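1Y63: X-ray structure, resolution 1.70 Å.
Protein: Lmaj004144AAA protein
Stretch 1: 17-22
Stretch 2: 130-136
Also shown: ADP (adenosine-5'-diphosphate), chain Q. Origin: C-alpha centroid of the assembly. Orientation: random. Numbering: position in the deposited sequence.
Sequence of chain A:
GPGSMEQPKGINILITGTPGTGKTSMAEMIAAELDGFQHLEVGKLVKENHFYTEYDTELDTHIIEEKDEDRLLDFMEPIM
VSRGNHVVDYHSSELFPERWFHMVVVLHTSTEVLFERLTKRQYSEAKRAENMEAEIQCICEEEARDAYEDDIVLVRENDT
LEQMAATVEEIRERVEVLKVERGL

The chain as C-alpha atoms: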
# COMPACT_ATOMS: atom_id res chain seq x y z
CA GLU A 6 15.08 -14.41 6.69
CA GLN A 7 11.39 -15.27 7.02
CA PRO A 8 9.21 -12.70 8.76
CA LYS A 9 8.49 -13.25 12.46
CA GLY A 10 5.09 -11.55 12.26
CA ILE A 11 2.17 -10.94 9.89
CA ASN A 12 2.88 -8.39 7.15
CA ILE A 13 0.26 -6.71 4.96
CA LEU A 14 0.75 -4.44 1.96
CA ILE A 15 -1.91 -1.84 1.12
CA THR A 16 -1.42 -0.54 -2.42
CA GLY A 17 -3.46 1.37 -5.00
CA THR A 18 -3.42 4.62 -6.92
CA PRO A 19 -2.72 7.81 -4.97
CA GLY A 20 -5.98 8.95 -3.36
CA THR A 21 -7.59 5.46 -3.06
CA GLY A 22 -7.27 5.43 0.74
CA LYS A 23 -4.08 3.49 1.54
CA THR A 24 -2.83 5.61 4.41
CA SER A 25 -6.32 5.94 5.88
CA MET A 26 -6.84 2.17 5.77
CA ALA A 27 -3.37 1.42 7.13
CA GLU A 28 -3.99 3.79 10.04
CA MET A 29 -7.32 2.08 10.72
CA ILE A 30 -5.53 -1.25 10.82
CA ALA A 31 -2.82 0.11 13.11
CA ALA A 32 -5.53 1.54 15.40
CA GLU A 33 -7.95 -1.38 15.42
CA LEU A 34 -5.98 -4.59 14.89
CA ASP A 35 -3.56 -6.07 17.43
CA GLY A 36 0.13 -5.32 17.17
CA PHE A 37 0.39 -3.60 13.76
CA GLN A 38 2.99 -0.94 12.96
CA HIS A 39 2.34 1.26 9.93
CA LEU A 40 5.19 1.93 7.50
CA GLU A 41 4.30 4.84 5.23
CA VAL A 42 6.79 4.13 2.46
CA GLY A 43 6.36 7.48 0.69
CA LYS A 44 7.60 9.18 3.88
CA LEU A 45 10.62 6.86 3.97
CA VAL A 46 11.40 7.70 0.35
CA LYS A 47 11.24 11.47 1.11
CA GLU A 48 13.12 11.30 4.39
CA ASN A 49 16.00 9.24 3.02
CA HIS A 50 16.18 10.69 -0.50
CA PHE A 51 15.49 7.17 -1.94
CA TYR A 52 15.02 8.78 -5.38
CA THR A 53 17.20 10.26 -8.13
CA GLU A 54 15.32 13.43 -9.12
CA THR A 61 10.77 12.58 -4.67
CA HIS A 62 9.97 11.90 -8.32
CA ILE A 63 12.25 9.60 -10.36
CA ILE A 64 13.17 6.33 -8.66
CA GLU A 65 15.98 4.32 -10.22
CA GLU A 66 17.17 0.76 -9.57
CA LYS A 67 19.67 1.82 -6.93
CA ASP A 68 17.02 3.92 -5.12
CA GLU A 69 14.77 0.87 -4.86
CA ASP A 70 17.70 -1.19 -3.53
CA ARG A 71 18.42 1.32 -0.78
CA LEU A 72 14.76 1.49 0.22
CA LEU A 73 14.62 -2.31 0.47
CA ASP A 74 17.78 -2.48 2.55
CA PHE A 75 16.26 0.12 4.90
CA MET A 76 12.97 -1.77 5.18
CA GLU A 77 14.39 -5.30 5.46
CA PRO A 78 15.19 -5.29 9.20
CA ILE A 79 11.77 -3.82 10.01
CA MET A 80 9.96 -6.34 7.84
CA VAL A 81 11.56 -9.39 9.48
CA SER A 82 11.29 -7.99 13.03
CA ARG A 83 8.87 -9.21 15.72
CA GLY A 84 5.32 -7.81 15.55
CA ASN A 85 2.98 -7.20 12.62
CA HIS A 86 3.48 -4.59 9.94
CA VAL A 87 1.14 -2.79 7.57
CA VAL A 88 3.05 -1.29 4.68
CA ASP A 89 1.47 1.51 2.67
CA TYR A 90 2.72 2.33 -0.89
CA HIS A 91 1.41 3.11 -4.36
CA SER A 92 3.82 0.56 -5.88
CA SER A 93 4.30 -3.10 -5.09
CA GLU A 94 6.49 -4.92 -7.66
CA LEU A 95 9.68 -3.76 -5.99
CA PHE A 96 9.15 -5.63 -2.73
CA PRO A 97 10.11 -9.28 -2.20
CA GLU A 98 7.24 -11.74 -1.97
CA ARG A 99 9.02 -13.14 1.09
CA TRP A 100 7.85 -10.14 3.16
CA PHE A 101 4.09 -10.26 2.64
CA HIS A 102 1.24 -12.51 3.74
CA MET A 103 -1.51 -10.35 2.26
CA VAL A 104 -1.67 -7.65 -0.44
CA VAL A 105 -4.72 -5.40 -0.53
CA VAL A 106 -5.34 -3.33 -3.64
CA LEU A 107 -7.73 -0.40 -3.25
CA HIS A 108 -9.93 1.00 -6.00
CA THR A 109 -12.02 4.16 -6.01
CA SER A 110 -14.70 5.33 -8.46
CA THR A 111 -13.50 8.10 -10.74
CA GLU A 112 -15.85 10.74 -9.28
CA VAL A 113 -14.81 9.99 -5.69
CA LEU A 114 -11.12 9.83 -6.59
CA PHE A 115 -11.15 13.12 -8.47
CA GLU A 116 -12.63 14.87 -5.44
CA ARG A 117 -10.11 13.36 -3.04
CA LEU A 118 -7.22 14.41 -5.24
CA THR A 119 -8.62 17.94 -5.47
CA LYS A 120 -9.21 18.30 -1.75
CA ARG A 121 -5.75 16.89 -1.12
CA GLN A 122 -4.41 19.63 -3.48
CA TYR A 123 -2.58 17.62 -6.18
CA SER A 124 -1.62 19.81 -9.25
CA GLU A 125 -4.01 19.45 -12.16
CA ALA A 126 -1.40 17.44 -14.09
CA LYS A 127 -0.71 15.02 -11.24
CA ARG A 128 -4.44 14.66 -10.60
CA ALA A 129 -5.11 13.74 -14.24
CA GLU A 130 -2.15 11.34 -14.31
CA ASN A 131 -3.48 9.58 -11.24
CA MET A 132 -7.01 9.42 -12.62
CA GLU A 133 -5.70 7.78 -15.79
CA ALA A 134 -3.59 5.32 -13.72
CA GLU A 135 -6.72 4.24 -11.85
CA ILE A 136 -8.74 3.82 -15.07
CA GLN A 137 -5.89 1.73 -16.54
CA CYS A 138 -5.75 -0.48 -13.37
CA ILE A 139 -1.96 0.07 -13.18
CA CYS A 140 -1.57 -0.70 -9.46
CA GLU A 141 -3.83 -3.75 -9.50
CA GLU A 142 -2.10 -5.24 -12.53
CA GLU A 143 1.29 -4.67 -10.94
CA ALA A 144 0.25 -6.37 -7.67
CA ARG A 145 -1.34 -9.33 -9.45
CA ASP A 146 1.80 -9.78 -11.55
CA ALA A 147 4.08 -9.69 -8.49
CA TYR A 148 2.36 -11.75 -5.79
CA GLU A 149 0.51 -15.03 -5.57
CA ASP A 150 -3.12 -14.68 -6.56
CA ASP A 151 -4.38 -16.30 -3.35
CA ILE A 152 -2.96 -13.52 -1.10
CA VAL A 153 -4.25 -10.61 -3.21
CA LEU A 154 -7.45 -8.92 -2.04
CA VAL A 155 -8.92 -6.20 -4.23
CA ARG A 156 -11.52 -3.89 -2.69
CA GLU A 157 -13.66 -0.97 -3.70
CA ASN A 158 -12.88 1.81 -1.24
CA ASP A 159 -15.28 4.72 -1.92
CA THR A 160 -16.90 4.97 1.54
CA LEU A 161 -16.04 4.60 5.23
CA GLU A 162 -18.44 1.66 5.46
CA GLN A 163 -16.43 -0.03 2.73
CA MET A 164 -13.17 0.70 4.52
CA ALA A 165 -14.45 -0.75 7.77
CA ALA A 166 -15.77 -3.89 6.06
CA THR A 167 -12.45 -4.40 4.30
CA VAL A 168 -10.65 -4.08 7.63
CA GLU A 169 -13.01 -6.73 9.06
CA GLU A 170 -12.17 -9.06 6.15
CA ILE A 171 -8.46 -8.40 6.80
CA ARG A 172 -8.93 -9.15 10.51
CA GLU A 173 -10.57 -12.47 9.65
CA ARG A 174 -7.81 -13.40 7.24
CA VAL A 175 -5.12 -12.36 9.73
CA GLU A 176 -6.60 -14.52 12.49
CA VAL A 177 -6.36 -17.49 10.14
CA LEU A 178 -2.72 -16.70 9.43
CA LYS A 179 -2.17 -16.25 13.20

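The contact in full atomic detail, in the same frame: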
# COMPACT_ATOMS: atom_id res chain seq x y z
N GLY A 17 -2.41 0.67 -4.31
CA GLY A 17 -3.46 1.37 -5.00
C GLY A 17 -3.00 2.74 -5.44
O GLY A 17 -2.06 3.31 -4.88
N THR A 18 -3.68 3.28 -6.44
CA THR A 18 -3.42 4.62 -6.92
C THR A 18 -3.45 5.66 -5.79
O THR A 18 -4.23 5.53 -4.81
CB THR A 18 -4.53 5.00 -7.91
OG1 THR A 18 -4.66 3.97 -8.88
CG2 THR A 18 -4.24 6.29 -8.60
N PRO A 19 -2.57 6.69 -5.88
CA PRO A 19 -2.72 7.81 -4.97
C PRO A 19 -4.19 8.29 -4.89
O PRO A 19 -4.86 8.45 -5.92
CB PRO A 19 -1.81 8.87 -5.59
CG PRO A 19 -0.72 8.07 -6.22
CD PRO A 19 -1.43 6.89 -6.81
N GLY A 20 -4.65 8.46 -3.67
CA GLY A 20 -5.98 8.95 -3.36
C GLY A 20 -7.01 7.84 -3.10
O GLY A 20 -8.14 8.17 -2.72
N THR A 21 -6.66 6.57 -3.30
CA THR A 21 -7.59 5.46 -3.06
C THR A 21 -7.88 5.11 -1.60
O THR A 21 -8.84 4.38 -1.31
CB THR A 21 -7.16 4.17 -3.81
OG1 THR A 21 -5.80 3.84 -3.46
CG2 THR A 21 -7.29 4.38 -5.31
N GLY A 22 -7.05 5.60 -0.70
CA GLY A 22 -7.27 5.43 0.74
C GLY A 22 -6.28 4.59 1.49
O GLY A 22 -6.61 4.09 2.57
N GLU A 130 -3.02 12.51 -14.23
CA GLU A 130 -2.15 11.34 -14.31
C GLU A 130 -2.62 10.21 -13.39
O GLU A 130 -2.67 9.03 -13.79
CB GLU A 130 -0.72 11.72 -13.96
CG GLU A 130 0.01 12.46 -15.03
CD GLU A 130 1.26 13.14 -14.50
OE1 GLU A 130 1.95 12.52 -13.67
OE2 GLU A 130 1.54 14.28 -14.91
N ASN A 131 -2.99 10.57 -12.17
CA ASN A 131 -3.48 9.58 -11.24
C ASN A 131 -4.84 9.04 -11.63
O ASN A 131 -5.11 7.87 -11.50
CB ASN A 131 -3.49 10.11 -9.81
CG ASN A 131 -2.11 10.25 -9.22
OD1 ASN A 131 -1.26 9.38 -9.39
ND2 ASN A 131 -1.92 11.30 -8.43
N MET A 132 -5.72 9.90 -12.15
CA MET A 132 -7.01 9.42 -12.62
C MET A 132 -6.86 8.41 -13.75
O MET A 132 -7.58 7.41 -13.79
CB MET A 132 -7.84 10.61 -13.13
CG MET A 132 -8.20 11.63 -12.06
SD MET A 132 -9.33 10.96 -10.84
CE MET A 132 -10.76 10.68 -11.83
N GLU A 133 -5.94 8.68 -14.67
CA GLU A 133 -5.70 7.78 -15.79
C GLU A 133 -5.10 6.46 -15.26
O GLU A 133 -5.49 5.39 -15.72
CB GLU A 133 -4.76 8.46 -16.80
CG GLU A 133 -4.38 7.61 -18.01
CD GLU A 133 -5.54 7.23 -18.88
OE1 GLU A 133 -6.70 7.64 -18.62
OE2 GLU A 133 -5.27 6.52 -19.87
N ALA A 134 -4.20 6.55 -14.29
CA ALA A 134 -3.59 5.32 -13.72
C ALA A 134 -4.65 4.42 -13.09
O ALA A 134 -4.59 3.19 -13.21
CB ALA A 134 -2.53 5.66 -12.72
N GLU A 135 -5.65 5.02 -12.46
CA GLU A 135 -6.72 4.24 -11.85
C GLU A 135 -7.60 3.59 -12.91
O GLU A 135 -7.92 2.41 -12.83
CB GLU A 135 -7.53 5.11 -10.88
CG GLU A 135 -8.72 4.43 -10.22
CD GLU A 135 -8.37 3.31 -9.25
OE1 GLU A 135 -7.19 3.17 -8.88
OE2 GLU A 135 -9.32 2.55 -8.87
N ILE A 136 -7.94 4.35 -13.95
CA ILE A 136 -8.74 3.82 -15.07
C ILE A 136 -8.02 2.67 -15.77
O ILE A 136 -8.66 1.70 -16.23
CB ILE A 136 -9.06 4.93 -16.11
CG1 ILE A 136 -9.92 6.02 -15.46
CG2 ILE A 136 -9.79 4.35 -17.31
CD1 ILE A 136 -9.86 7.32 -16.20
PB ADP Q . -3.71 7.50 -0.24
O1B ADP Q . -3.17 8.55 -1.19
O2B ADP Q . -4.09 6.24 -1.00
O3B ADP Q . -2.83 7.24 0.98
PA ADP Q . -5.51 8.65 1.73
O1A ADP Q . -5.61 7.58 2.80
O2A ADP Q . -4.54 9.79 2.02
O3A ADP Q . -5.17 8.02 0.31
O5' ADP Q . -6.96 9.26 1.43
C5' ADP Q . -7.08 10.63 1.09
C4' ADP Q . -8.39 11.10 1.68
O4' ADP Q . -9.45 10.31 1.15
C3' ADP Q . -8.48 10.92 3.19
O3' ADP Q . -7.85 11.96 3.92
C2' ADP Q . -9.97 10.88 3.38
O2' ADP Q . -10.52 12.19 3.27
C1' ADP Q . -10.44 10.14 2.16
N9 ADP Q . -10.66 8.69 2.30
C8 ADP Q . -9.76 7.65 2.26
N7 ADP Q . -10.38 6.46 2.35
C5 ADP Q . -11.73 6.73 2.41
C6 ADP Q . -12.93 5.91 2.50
N6 ADP Q . -12.83 4.57 2.52
N1 ADP Q . -14.11 6.57 2.54
C2 ADP Q . -14.17 7.92 2.51
N3 ADP Q . -13.12 8.77 2.42
C4 ADP Q . -11.89 8.19 2.38
O HOH W 1 -5.81 1.36 -7.51
O HOH W 2 -3.84 2.12 -10.72

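Stretch 2 is helical throughout, its i to i+4 ladder documented by A134 N to E130 O (3.0 Å), E135 N to N131 O (3.1 Å) and I136 N to M132 O (3.1 Å). Stretch 1 has no regular helix or strand; a type II turn runs from T18 to T21, closed by T21 N to T18 O at 3.0 Å and reinforced by T21 OG1 donating to the same T18 O at 2.7 Å. The backbones come nearest at T18 and E135, with CA atoms 5.9 Å apart, and P19 and N131 follow at 6.6 Å. The contact is small, burying 229 Å² summed over both sides.

E130 opens the stretch out of reach, the nearest approach of its side chain being E130 CB to T18 CG2 at 8.4 Å. N131 makes the first contact. Its CA-to-CB bond points toward the loop, and the proline ring rests against its amide, P19 CG lying 3.5 Å from N131 OD1. The T18 methyl packs on the same helical turn: T18 CG2 is 3.4 Å from N131 O and 4.1 Å from N131 CB. These are van der Waals contacts, and N131 O remains the acceptor for E135 N.

M132 and E133 point away, as the helical periodicity requires, and the side chain of M132, the nearer of the two, comes no closer than M132 SD to P19 O at 7.1 Å. A134 returns to the facing side. Its small methyl lies 4.5 Å from T18 CG2 (measured from A134 CB), and T18 OG1 comes to 4.2 Å from A134 C. Water 2 links the two residues by donating to both T18 OG1 (2.7 Å) and A134 O (2.8 Å).

E135 supplies the direct polar link. Its CA-to-CB bond points sideways, but with chi1 at 178° (t) and chi2 at 67° (p) the carboxylate comes nearer the loop. T18, whose chi1 is -50° (m), donates from OG1 to E135 OE1 at 2.7 Å, a short bond suited to a hydroxyl meeting a carboxylate. Water 1 adds a second route, accepting from T18 N (3.1 Å) and donating to E135 OE1 (2.7 Å). The T21 methyl gives a looser contact, with T21 CG2 3.8 Å from E135 OE1. E135 OE2 is hydrogen-bonded elsewhere in the structure. I136 closes the stretch pointing away.

While T18 engages the helix, backbone amides later in the loop bind the nucleotide: G20 N donates to ADP O1B at 2.9 Å (156°) and G22 N to ADP O2B at 3.0 Å (147°).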